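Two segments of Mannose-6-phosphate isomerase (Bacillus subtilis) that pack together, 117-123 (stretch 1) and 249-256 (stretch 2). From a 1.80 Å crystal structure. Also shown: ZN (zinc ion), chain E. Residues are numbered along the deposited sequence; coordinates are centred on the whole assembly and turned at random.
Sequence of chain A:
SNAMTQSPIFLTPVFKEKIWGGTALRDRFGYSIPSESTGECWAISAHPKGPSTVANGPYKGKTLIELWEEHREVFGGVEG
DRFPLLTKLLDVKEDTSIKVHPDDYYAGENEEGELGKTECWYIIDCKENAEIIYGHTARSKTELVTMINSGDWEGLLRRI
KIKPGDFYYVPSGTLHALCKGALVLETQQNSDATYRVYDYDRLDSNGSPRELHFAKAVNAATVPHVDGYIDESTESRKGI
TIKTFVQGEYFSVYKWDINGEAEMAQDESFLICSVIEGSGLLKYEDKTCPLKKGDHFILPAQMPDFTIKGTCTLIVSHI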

# COMPACT_ATOMS: atom_id res chain seq x y z
N LYS A 117 5.79 10.12 1.52
CA LYS A 117 4.95 8.92 1.56
C LYS A 117 3.45 9.16 1.76
O LYS A 117 2.88 8.87 2.81
CB LYS A 117 5.48 7.94 2.64
CG LYS A 117 5.11 6.44 2.51
CD LYS A 117 6.10 5.66 3.45
CE LYS A 117 5.92 4.18 3.56
NZ LYS A 117 4.71 3.82 4.33
N THR A 118 2.82 9.74 0.75
CA THR A 118 1.37 9.88 0.76
C THR A 118 0.96 8.42 0.49
O THR A 118 1.65 7.71 -0.25
CB THR A 118 0.91 10.81 -0.36
OG1 THR A 118 1.13 12.16 0.07
CG2 THR A 118 -0.58 10.60 -0.70
N GLU A 119 -0.14 7.96 1.09
CA GLU A 119 -0.55 6.57 0.92
C GLU A 119 -2.05 6.42 1.12
O GLU A 119 -2.76 7.38 1.40
CB GLU A 119 0.18 5.69 1.93
CG GLU A 119 -0.13 6.15 3.37
CD GLU A 119 0.60 5.35 4.42
OE1 GLU A 119 1.64 4.75 4.10
OE2 GLU A 119 0.13 5.34 5.58
N CYS A 120 -2.55 5.20 0.95
CA CYS A 120 -3.96 4.95 1.16
C CYS A 120 -4.15 3.49 1.59
O CYS A 120 -3.29 2.61 1.35
CB CYS A 120 -4.76 5.29 -0.10
SG CYS A 120 -4.41 4.18 -1.49
N TRP A 121 -5.27 3.24 2.24
CA TRP A 121 -5.58 1.92 2.76
C TRP A 121 -6.91 1.38 2.29
O TRP A 121 -7.92 2.09 2.34
CB TRP A 121 -5.64 1.93 4.29
CG TRP A 121 -4.43 2.39 4.98
CD1 TRP A 121 -3.14 2.10 4.65
CD2 TRP A 121 -4.38 3.19 6.16
NE1 TRP A 121 -2.29 2.68 5.56
CE2 TRP A 121 -3.02 3.35 6.50
CE3 TRP A 121 -5.36 3.79 6.98
CZ2 TRP A 121 -2.61 4.09 7.61
CZ3 TRP A 121 -4.95 4.53 8.09
CH2 TRP A 121 -3.58 4.67 8.40
N TYR A 122 -6.89 0.15 1.82
CA TYR A 122 -8.13 -0.52 1.47
C TYR A 122 -8.21 -1.61 2.53
O TYR A 122 -7.30 -2.43 2.65
CB TYR A 122 -8.10 -1.20 0.10
CG TYR A 122 -9.31 -2.07 -0.10
CD1 TYR A 122 -10.57 -1.50 -0.31
CD2 TYR A 122 -9.23 -3.47 0.00
CE1 TYR A 122 -11.72 -2.29 -0.40
CE2 TYR A 122 -10.37 -4.28 -0.09
CZ TYR A 122 -11.62 -3.68 -0.29
OH TYR A 122 -12.78 -4.44 -0.31
N ILE A 123 -9.29 -1.60 3.31
CA ILE A 123 -9.43 -2.59 4.36
C ILE A 123 -10.02 -3.89 3.78
O ILE A 123 -11.21 -3.97 3.47
CB ILE A 123 -10.36 -2.08 5.48
CG1 ILE A 123 -9.88 -0.71 5.97
CG2 ILE A 123 -10.44 -3.12 6.61
CD1 ILE A 123 -8.43 -0.69 6.55
N GLU A 249 -2.98 13.05 -6.87
CA GLU A 249 -1.74 13.53 -7.47
C GLU A 249 -0.68 12.45 -7.57
O GLU A 249 0.14 12.48 -8.48
CB GLU A 249 -1.17 14.68 -6.64
CG GLU A 249 -2.18 15.74 -6.26
CD GLU A 249 -1.62 16.79 -5.31
OE1 GLU A 249 -2.42 17.55 -4.71
OE2 GLU A 249 -0.37 16.86 -5.15
N TYR A 250 -0.70 11.50 -6.65
CA TYR A 250 0.32 10.46 -6.63
C TYR A 250 -0.11 9.11 -7.16
O TYR A 250 0.74 8.32 -7.57
CB TYR A 250 0.85 10.28 -5.20
CG TYR A 250 1.43 11.55 -4.63
CD1 TYR A 250 2.74 11.94 -4.93
CD2 TYR A 250 0.64 12.40 -3.86
CE1 TYR A 250 3.23 13.18 -4.48
CE2 TYR A 250 1.13 13.62 -3.41
CZ TYR A 250 2.41 14.01 -3.72
OH TYR A 250 2.86 15.24 -3.29
N PHE A 251 -1.41 8.84 -7.16
CA PHE A 251 -1.94 7.57 -7.65
C PHE A 251 -3.45 7.57 -7.70
O PHE A 251 -4.10 8.44 -7.13
CB PHE A 251 -1.49 6.41 -6.73
CG PHE A 251 -1.68 6.68 -5.24
CD1 PHE A 251 -2.96 6.67 -4.67
CD2 PHE A 251 -0.56 6.96 -4.42
CE1 PHE A 251 -3.14 6.94 -3.28
CE2 PHE A 251 -0.72 7.22 -3.04
CZ PHE A 251 -2.00 7.22 -2.46
N SER A 252 -3.99 6.59 -8.42
CA SER A 252 -5.44 6.38 -8.56
C SER A 252 -5.56 4.91 -8.15
O SER A 252 -4.76 4.06 -8.59
CB SER A 252 -5.90 6.56 -10.01
OG SER A 252 -5.78 7.93 -10.43
N VAL A 253 -6.56 4.59 -7.34
CA VAL A 253 -6.74 3.23 -6.86
C VAL A 253 -8.17 2.78 -7.10
O VAL A 253 -9.10 3.57 -6.91
CB VAL A 253 -6.42 3.14 -5.36
CG1 VAL A 253 -6.49 1.66 -4.88
CG2 VAL A 253 -5.00 3.72 -5.12
N TYR A 254 -8.33 1.51 -7.48
CA TYR A 254 -9.63 0.95 -7.83
C TYR A 254 -9.81 -0.48 -7.34
O TYR A 254 -8.84 -1.17 -7.04
CB TYR A 254 -9.78 0.85 -9.34
CG TYR A 254 -9.38 2.07 -10.11
CD1 TYR A 254 -10.35 2.88 -10.70
CD2 TYR A 254 -8.04 2.41 -10.26
CE1 TYR A 254 -10.00 3.98 -11.43
CE2 TYR A 254 -7.67 3.53 -10.99
CZ TYR A 254 -8.66 4.31 -11.58
OH TYR A 254 -8.32 5.41 -12.36
N LYS A 255 -11.06 -0.93 -7.29
CA LYS A 255 -11.34 -2.30 -6.93
C LYS A 255 -12.08 -2.91 -8.12
O LYS A 255 -13.01 -2.29 -8.66
CB LYS A 255 -12.21 -2.42 -5.67
CG LYS A 255 -12.58 -3.88 -5.36
CD LYS A 255 -13.07 -4.10 -3.92
CE LYS A 255 -14.49 -3.64 -3.72
NZ LYS A 255 -15.00 -4.12 -2.37
N TRP A 256 -11.62 -4.07 -8.58
CA TRP A 256 -12.29 -4.78 -9.66
C TRP A 256 -12.94 -6.00 -9.02
O TRP A 256 -12.26 -6.85 -8.44
CB TRP A 256 -11.33 -5.32 -10.72
CG TRP A 256 -10.62 -4.29 -11.54
CD1 TRP A 256 -10.90 -2.96 -11.62
CD2 TRP A 256 -9.57 -4.55 -12.47
NE1 TRP A 256 -10.09 -2.37 -12.56
CE2 TRP A 256 -9.27 -3.32 -13.10
CE3 TRP A 256 -8.86 -5.69 -12.83
CZ2 TRP A 256 -8.27 -3.21 -14.08
CZ3 TRP A 256 -7.87 -5.59 -13.81
CH2 TRP A 256 -7.58 -4.35 -14.43
ZN ZN E . 1.69 4.59 7.39
O HOH W 1 3.13 3.34 5.63

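The two stretches, at least 131 residues apart in sequence wherever they touch, run in nearly the same direction, 4° apart, and pack mainly through their side chains. Their backbones stay well separated: the CA atoms of Thr118 and Tyr250 lie 7.5 Å apart, those of Cys120 and Val253 8.7 Å, and those of Tyr122 and Lys255 9.2 Å. At such spacing the contact depends mainly on side chains that fill the gap, and together they bury 343 Å². In stretch 1 the alternation of an extended chain directs Thr118, Cys120 and Tyr122 toward stretch 2, while Glu119 points away. In stretch 2, Tyr250, Phe251, Val253 and Lys255 point toward stretch 1.

Apolar packing centres on Phe251, which gives up the largest area of any residue here, 73 Å². With chi1 at 47° (p), its ring reaches across the gap to the backbone and side chains of stretch 1. The carbonyl O of Thr118 meets the ring edge, near its plane, 3.7 Å from CE2 of Phe251, and Thr118 CG2 lies 4.1 Å from Phe251 CZ. The same CZ atom of Phe251 comes within 3.7 Å of the backbone C of Glu119, so the aromatic side chain covers main chain as well as side chain. A flat, wide ring suits this place because it can touch three successive residues at once.

The third of these is Cys120, whose p rotamer places SG 3.5 Å from CE1 of Phe251 and 4.5 Å from the ring centroid, in an oblique sulfur-aromatic contact. SG of Cys120 also lies 3.7 Å from CG2 of Val253. The compact, polarizable thiol thus touches both an aromatic and a branched aliphatic neighbour, and all three residues are buried. Beside Phe251 in sequence, Tyr250 is partly exposed, and its CE2 approaches OG1 of Thr118 to 3.8 Å; that hydroxyl is hydrogen-bonded elsewhere in the structure.

One hydrogen bond joins the stretches: NZ of Lys255 donates to OH of Tyr122 at 3.0 Å. Both residues have chi1 near 180° (t), and the long side chains span the widest of the three CA separations. The aliphatic part of the lysine also packs obliquely against the tyrosine ring through CD, so a single pair combines polar and apolar contact.

Glu119, whose CA-to-CB bond points away from stretch 2, serves another site: its OE2 binds the zinc ion at 2.5 Å, and its OE1 forms a salt bridge with NZ of Lys117 at 3.2 Å, where the hydrogen bond is weak.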